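Local atomic coordinates of protein-glutamine gamma-glutamyltransferase (Pagrus major, PDB entry 1G0D), a protein that catalyses the calcium-dependent cross-linking of peptide-bound glutamine to primary amines such as protein lysines, and probably also binds GTP. Residues Asp147-Gln152 with Ser427-His432; Asn157-Ile162 with Val658-Val663. All blocks are in the same frame, centred on the assembly; numbering follows the deposited sequence.

Interaction 1 of 2, residues Asp147-Gln152 with Ser427-His432; sequences DESKLQ and SVYGNH. With SO4 (sulfate ion), chain B.
The first turn of helix 148-156 meets the loop between strands 424-426 and 433-435 through S149 and K150 on the helix and V428 and Y429 on the loop. This is a small surface contact without a hydrogen bond between the two segments. Y429 reaches S149 with the end of its side chain: Y429 OH lies 3.2 Å from S149 CB, with CB set obliquely to the ring. V428 makes the other half of the contact. Its CG1, anti to the backbone N (chi1 168°), comes within 3.5 Å of the carbonyl oxygen S149 O, and sits 3.9 Å above the plane of the Y429 ring, over its centre. The same methyl thus touches both the helix carbonyl and a face of the ring. The other branch, V428 CG2, makes a looser contact with K150 CG, at 4.5 Å.

S149 is held from its own side by D147, the N-cap residue. D147 OD2 accepts from S149 N at 2.9 Å, nearly in line with its C-O bond, and from S149 OG at 3.0 Å, this donor standing 36° out of the carboxylate plane. The one oxygen thus takes two donors of S149, the backbone N-H as a capping bond and the hydroxyl. Beyond CG the K150 chain is extended and leads away from the loop; K150 NZ makes a weak hydrogen bond of 3.4 Å to O2 of a sulfate ion, probably from the crystallisation liquor, which R291 and W351 also hydrogen-bond.

L151 of the same helix packs on loop residues P136, W137, L145 and P289. On the other side of the contact, the loop runs on from V428 into strand 433-435, which carries E434, a probable calcium ligand.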
loop_
_atom_site.group_PDB
_atom_site.type_symbol
_atom_site.label_atom_id
_atom_site.label_comp_id
_atom_site.label_asym_id
_atom_site.label_seq_id
_atom_site.Cartn_x
_atom_site.Cartn_y
_atom_site.Cartn_z
ATOM N N ASP A 147 18.637 -12.111 1.082
ATOM C CA ASP A 147 18.250 -12.372 2.460
ATOM C C ASP A 147 16.864 -13.026 2.446
ATOM O O ASP A 147 15.855 -12.374 2.300
ATOM C CB ASP A 147 18.223 -11.101 3.278
ATOM C CG ASP A 147 17.930 -11.368 4.748
ATOM O OD1 ASP A 147 18.375 -10.568 5.603
ATOM O OD2 ASP A 147 17.248 -12.386 5.058
ATOM N N GLU A 148 16.843 -14.337 2.599
ATOM C CA GLU A 148 15.620 -15.125 2.559
ATOM C C GLU A 148 14.604 -14.711 3.571
ATOM O O GLU A 148 13.414 -14.912 3.355
ATOM C CB GLU A 148 15.933 -16.619 2.763
ATOM C CG GLU A 148 16.529 -17.278 1.577
ATOM C CD GLU A 148 16.187 -18.746 1.525
ATOM O OE1 GLU A 148 16.036 -19.301 2.643
ATOM O OE2 GLU A 148 16.084 -19.317 0.390
ATOM N N SER A 149 15.049 -14.168 4.689
ATOM C CA SER A 149 14.079 -13.764 5.698
ATOM C C SER A 149 13.252 -12.513 5.304
ATOM O O SER A 149 12.127 -12.296 5.780
ATOM C CB SER A 149 14.792 -13.512 7.006
ATOM O OG SER A 149 15.103 -12.142 7.145
ATOM N N LYS A 150 13.809 -11.692 4.424
ATOM C CA LYS A 150 13.121 -10.493 4.003
ATOM C C LYS A 150 12.235 -10.788 2.823
ATOM O O LYS A 150 11.273 -10.082 2.584
ATOM C CB LYS A 150 14.129 -9.430 3.634
ATOM C CG LYS A 150 14.920 -8.969 4.795
ATOM C CD LYS A 150 15.667 -7.771 4.415
ATOM C CE LYS A 150 16.729 -7.524 5.438
ATOM N NZ LYS A 150 17.379 -6.226 5.095
ATOM N N LEU A 151 12.571 -11.827 2.071
ATOM C CA LEU A 151 11.755 -12.202 0.920
ATOM C C LEU A 151 10.475 -12.864 1.428
ATOM O O LEU A 151 9.426 -12.823 0.789
ATOM C CB LEU A 151 12.534 -13.145 -0.003
ATOM C CG LEU A 151 13.492 -12.406 -0.940
ATOM C CD1 LEU A 151 14.412 -13.387 -1.655
ATOM C CD2 LEU A 151 12.686 -11.613 -1.923
ATOM N N GLN A 152 10.559 -13.456 2.608
ATOM C CA GLN A 152 9.411 -14.121 3.211
ATOM C C GLN A 152 8.353 -13.113 3.596
ATOM O O GLN A 152 7.155 -13.389 3.507
ATOM C CB GLN A 152 9.865 -14.890 4.445
ATOM C CG GLN A 152 8.773 -15.606 5.138
ATOM C CD GLN A 152 7.969 -16.454 4.189
ATOM O OE1 GLN A 152 8.547 -17.198 3.356
ATOM N NE2 GLN A 152 6.623 -16.355 4.295
ATOM N N SER A 427 7.428 -4.558 10.438
ATOM C CA SER A 427 8.621 -5.262 10.793
ATOM C C SER A 427 8.639 -6.682 10.232
ATOM O O SER A 427 7.618 -7.358 10.170
ATOM C CB SER A 427 8.705 -5.339 12.291
ATOM O OG SER A 427 9.764 -6.205 12.607
ATOM N N VAL A 428 9.832 -7.139 9.861
ATOM C CA VAL A 428 9.994 -8.454 9.318
ATOM C C VAL A 428 9.701 -9.536 10.333
ATOM O O VAL A 428 9.366 -10.677 9.979
ATOM C CB VAL A 428 11.410 -8.653 8.813
ATOM C CG1 VAL A 428 11.645 -10.113 8.533
ATOM C CG2 VAL A 428 11.607 -7.853 7.564
ATOM N N TYR A 429 9.840 -9.200 11.596
ATOM C CA TYR A 429 9.587 -10.190 12.618
ATOM C C TYR A 429 8.681 -9.566 13.632
ATOM O O TYR A 429 9.090 -8.698 14.384
ATOM C CB TYR A 429 10.891 -10.632 13.268
ATOM C CG TYR A 429 11.679 -11.593 12.426
ATOM C CD1 TYR A 429 11.035 -12.585 11.669
ATOM C CD2 TYR A 429 13.063 -11.495 12.353
ATOM C CE1 TYR A 429 11.756 -13.459 10.847
ATOM C CE2 TYR A 429 13.798 -12.361 11.535
ATOM C CZ TYR A 429 13.136 -13.336 10.784
ATOM O OH TYR A 429 13.884 -14.145 9.959
ATOM N N GLY A 430 7.449 -10.037 13.671
ATOM C CA GLY A 430 6.487 -9.465 14.580
ATOM C C GLY A 430 5.672 -8.504 13.744
ATOM O O GLY A 430 5.902 -8.344 12.532
ATOM N N ASN A 431 4.713 -7.854 14.377
ATOM C CA ASN A 431 3.881 -6.923 13.643
ATOM C C ASN A 431 4.163 -5.517 14.134
ATOM O O ASN A 431 3.291 -4.637 14.112
ATOM C CB ASN A 431 2.397 -7.330 13.779
ATOM C CG ASN A 431 2.060 -8.621 12.964
ATOM O OD1 ASN A 431 2.596 -9.706 13.243
ATOM N ND2 ASN A 431 1.189 -8.494 11.951
ATOM N N HIS A 432 5.420 -5.321 14.544
ATOM C CA HIS A 432 5.901 -4.041 15.045
ATOM C C HIS A 432 6.146 -3.074 13.909
ATOM O O HIS A 432 6.350 -3.465 12.764
ATOM C CB HIS A 432 7.214 -4.171 15.837
ATOM C CG HIS A 432 7.492 -5.545 16.372
ATOM N ND1 HIS A 432 8.763 -6.083 16.412
ATOM C CD2 HIS A 432 6.677 -6.471 16.936
ATOM C CE1 HIS A 432 8.720 -7.280 16.974
ATOM N NE2 HIS A 432 7.465 -7.540 17.301
HETATM S S SO4 B . 15.824 -2.502 4.802
HETATM O O1 SO4 B . 16.098 -1.370 4.055
HETATM O O2 SO4 B . 15.648 -3.581 3.906
HETATM O O3 SO4 B . 17.035 -2.724 5.453
HETATM O O4 SO4 B . 14.783 -2.226 5.753
#

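Interaction 2 of 2, residues Asn157-Ile162 with Val658-Val663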
loop_
_atom_site.group_PDB
_atom_site.type_symbol
_atom_site.label_atom_id
_atom_site.label_comp_id
_atom_site.label_asym_id
_atom_site.label_seq_id
_atom_site.Cartn_x
_atom_site.Cartn_y
_atom_site.Cartn_z
ATOM N N ASN A 157 4.751 -13.146 2.479
ATOM C CA ASN A 157 3.737 -12.873 3.488
ATOM C C ASN A 157 2.465 -12.250 2.898
ATOM O O ASN A 157 2.529 -11.296 2.116
ATOM C CB ASN A 157 4.297 -11.973 4.563
ATOM C CG ASN A 157 3.390 -11.929 5.744
ATOM O OD1 ASN A 157 2.231 -12.333 5.634
ATOM N ND2 ASN A 157 3.882 -11.452 6.877
ATOM N N GLU A 158 1.309 -12.792 3.250
ATOM C CA GLU A 158 0.054 -12.278 2.697
ATOM C C GLU A 158 -0.714 -11.354 3.647
ATOM O O GLU A 158 -1.742 -10.774 3.277
ATOM C CB GLU A 158 -0.863 -13.429 2.294
ATOM C CG GLU A 158 -0.468 -14.199 1.032
ATOM C CD GLU A 158 -1.329 -15.443 0.832
ATOM O OE1 GLU A 158 -1.258 -16.368 1.682
ATOM O OE2 GLU A 158 -2.089 -15.490 -0.159
ATOM N N ASP A 159 -0.210 -11.220 4.865
ATOM C CA ASP A 159 -0.842 -10.392 5.872
ATOM C C ASP A 159 0.110 -9.302 6.253
ATOM O O ASP A 159 1.236 -9.578 6.641
ATOM C CB ASP A 159 -1.153 -11.224 7.099
ATOM C CG ASP A 159 -2.306 -12.134 6.879
ATOM O OD1 ASP A 159 -3.414 -11.590 6.730
ATOM O OD2 ASP A 159 -2.110 -13.375 6.840
ATOM N N GLY A 160 -0.338 -8.066 6.134
ATOM C CA GLY A 160 0.506 -6.949 6.483
ATOM C C GLY A 160 -0.178 -6.042 7.491
ATOM O O GLY A 160 -1.225 -6.358 8.049
ATOM N N VAL A 161 0.457 -4.919 7.757
ATOM C CA VAL A 161 -0.076 -3.949 8.663
ATOM C C VAL A 161 0.266 -2.622 8.005
ATOM O O VAL A 161 1.406 -2.429 7.586
ATOM C CB VAL A 161 0.633 -4.096 10.026
ATOM C CG1 VAL A 161 0.252 -2.979 10.948
ATOM C CG2 VAL A 161 0.244 -5.415 10.640
ATOM N N ILE A 162 -0.711 -1.734 7.834
ATOM C CA ILE A 162 -0.402 -0.428 7.248
ATOM C C ILE A 162 -0.588 0.593 8.369
ATOM O O ILE A 162 -1.595 0.571 9.048
ATOM C CB ILE A 162 -1.323 -0.102 6.056
ATOM C CG1 ILE A 162 -1.255 -1.252 5.036
ATOM C CG2 ILE A 162 -0.914 1.217 5.466
ATOM C CD1 ILE A 162 -1.819 -0.994 3.658
ATOM N N VAL A 658 -0.241 -20.098 9.866
ATOM C CA VAL A 658 -0.581 -19.081 10.847
ATOM C C VAL A 658 -1.325 -17.992 10.047
ATOM O O VAL A 658 -0.732 -17.277 9.239
ATOM C CB VAL A 658 0.666 -18.490 11.502
ATOM C CG1 VAL A 658 0.260 -17.419 12.496
ATOM C CG2 VAL A 658 1.463 -19.585 12.177
ATOM N N ARG A 659 -2.628 -17.880 10.255
ATOM C CA ARG A 659 -3.399 -16.940 9.482
ATOM C C ARG A 659 -4.050 -15.901 10.353
ATOM O O ARG A 659 -4.140 -16.055 11.565
ATOM C CB ARG A 659 -4.429 -17.716 8.675
ATOM C CG ARG A 659 -3.905 -19.059 8.187
ATOM C CD ARG A 659 -4.512 -19.450 6.863
ATOM N NE ARG A 659 -3.536 -20.010 5.939
ATOM C CZ ARG A 659 -2.750 -19.292 5.138
ATOM N NH1 ARG A 659 -1.890 -19.891 4.330
ATOM N NH2 ARG A 659 -2.815 -17.978 5.138
ATOM N N LYS A 660 -4.469 -14.819 9.719
ATOM C CA LYS A 660 -5.095 -13.698 10.416
ATOM C C LYS A 660 -6.535 -13.442 9.892
ATOM O O LYS A 660 -6.778 -13.411 8.657
ATOM C CB LYS A 660 -4.202 -12.457 10.247
ATOM C CG LYS A 660 -2.769 -12.663 10.731
ATOM C CD LYS A 660 -2.512 -11.867 12.004
ATOM C CE LYS A 660 -1.393 -12.447 12.863
ATOM N NZ LYS A 660 -0.245 -12.785 11.989
ATOM N N LEU A 661 -7.489 -13.316 10.825
ATOM C CA LEU A 661 -8.889 -13.096 10.461
ATOM C C LEU A 661 -9.150 -11.648 10.709
ATOM O O LEU A 661 -8.892 -11.135 11.814
ATOM C CB LEU A 661 -9.826 -13.966 11.289
ATOM C CG LEU A 661 -11.305 -13.847 10.945
ATOM C CD1 LEU A 661 -11.579 -14.276 9.515
ATOM C CD2 LEU A 661 -12.102 -14.685 11.944
ATOM N N LEU A 662 -9.624 -10.991 9.650
ATOM C CA LEU A 662 -9.902 -9.550 9.661
ATOM C C LEU A 662 -11.403 -9.233 9.633
ATOM O O LEU A 662 -12.195 -9.893 8.954
ATOM C CB LEU A 662 -9.216 -8.865 8.466
ATOM C CG LEU A 662 -7.701 -8.674 8.448
ATOM C CD1 LEU A 662 -6.957 -9.982 8.629
ATOM C CD2 LEU A 662 -7.342 -8.115 7.116
ATOM N N VAL A 663 -11.793 -8.226 10.403
ATOM C CA VAL A 663 -13.181 -7.838 10.456
ATOM C C VAL A 663 -13.400 -6.322 10.524
ATOM O O VAL A 663 -12.691 -5.573 11.222
ATOM C CB VAL A 663 -13.881 -8.523 11.659
ATOM C CG1 VAL A 663 -15.340 -8.163 11.687
ATOM C CG2 VAL A 663 -13.729 -10.020 11.548
HETATM O O HOH W 1 -5.885 -12.500 5.911
#
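Strands 159-164 and 659-666 come nearest at D159 and K660, whose CA atoms are 7.0 Å apart, and no backbone hydrogen bond joins them, so the contact rests on side chains and a water. D159 CG stands anti to the carbonyl carbon (chi1 -74°), which carries the carboxylate across the first methylenes of K660: D159 OD1 is 3.7 Å from K660 CB, and D159 CG 3.9 Å from K660 CG. L662 CD1 approaches the same oxygen more loosely. A water bridges the two segments, donating to D159 OD1 at 2.8 Å and to the backbone K660 O at 3.0 Å. D159 is placed by an Asx turn: its N gives a nearly straight bond (171°) to N157 OD1 at 2.8 Å, with the donor above the carbonyl plane. With an alanine in place of D159, the water would probably lose one of its two acceptors and the K660 methylenes the flat group across them.

Beside this pair, E158 OE1 stands at the edge of the R659 guanidinium, 4.1 Å from R659 NH2 and beyond salt-bridge range, the two planes 83° apart. The glutamate has nearer partners: OE2 accepts from F180 N, and OE1 forms a salt bridge with R655.

Strand 659-666 lies between strands 673-682 and 619-624 of the C-terminal immunoglobulin-like domain, and the hairpin 159-164/169-176 meets it through side chains. The contact thus joins the catalytic core domain to the last of the two C-terminal barrels of the transglutaminase fold, away from the annotated sites.

Along the chain the segments alternate, 147-152, 157-162, 427-432 and 658-663, so the two contacts cross in sequence; in space their centres are 14 Å apart. Helix 148-156 runs directly into strand 159-164, which makes interaction 2 the continuation of the piece of chain that forms interaction 1. They also touch: Q152 O packs on N157 CB, and N431 ND2 of the loop lies 3.5 Å from V161 CG2. One helix-strand unit thus meets the 427-432 loop, close to a probable calcium ligand, and the C-terminal immunoglobulin-like domain, tying parts of the chain far apart in sequence together within one monomer.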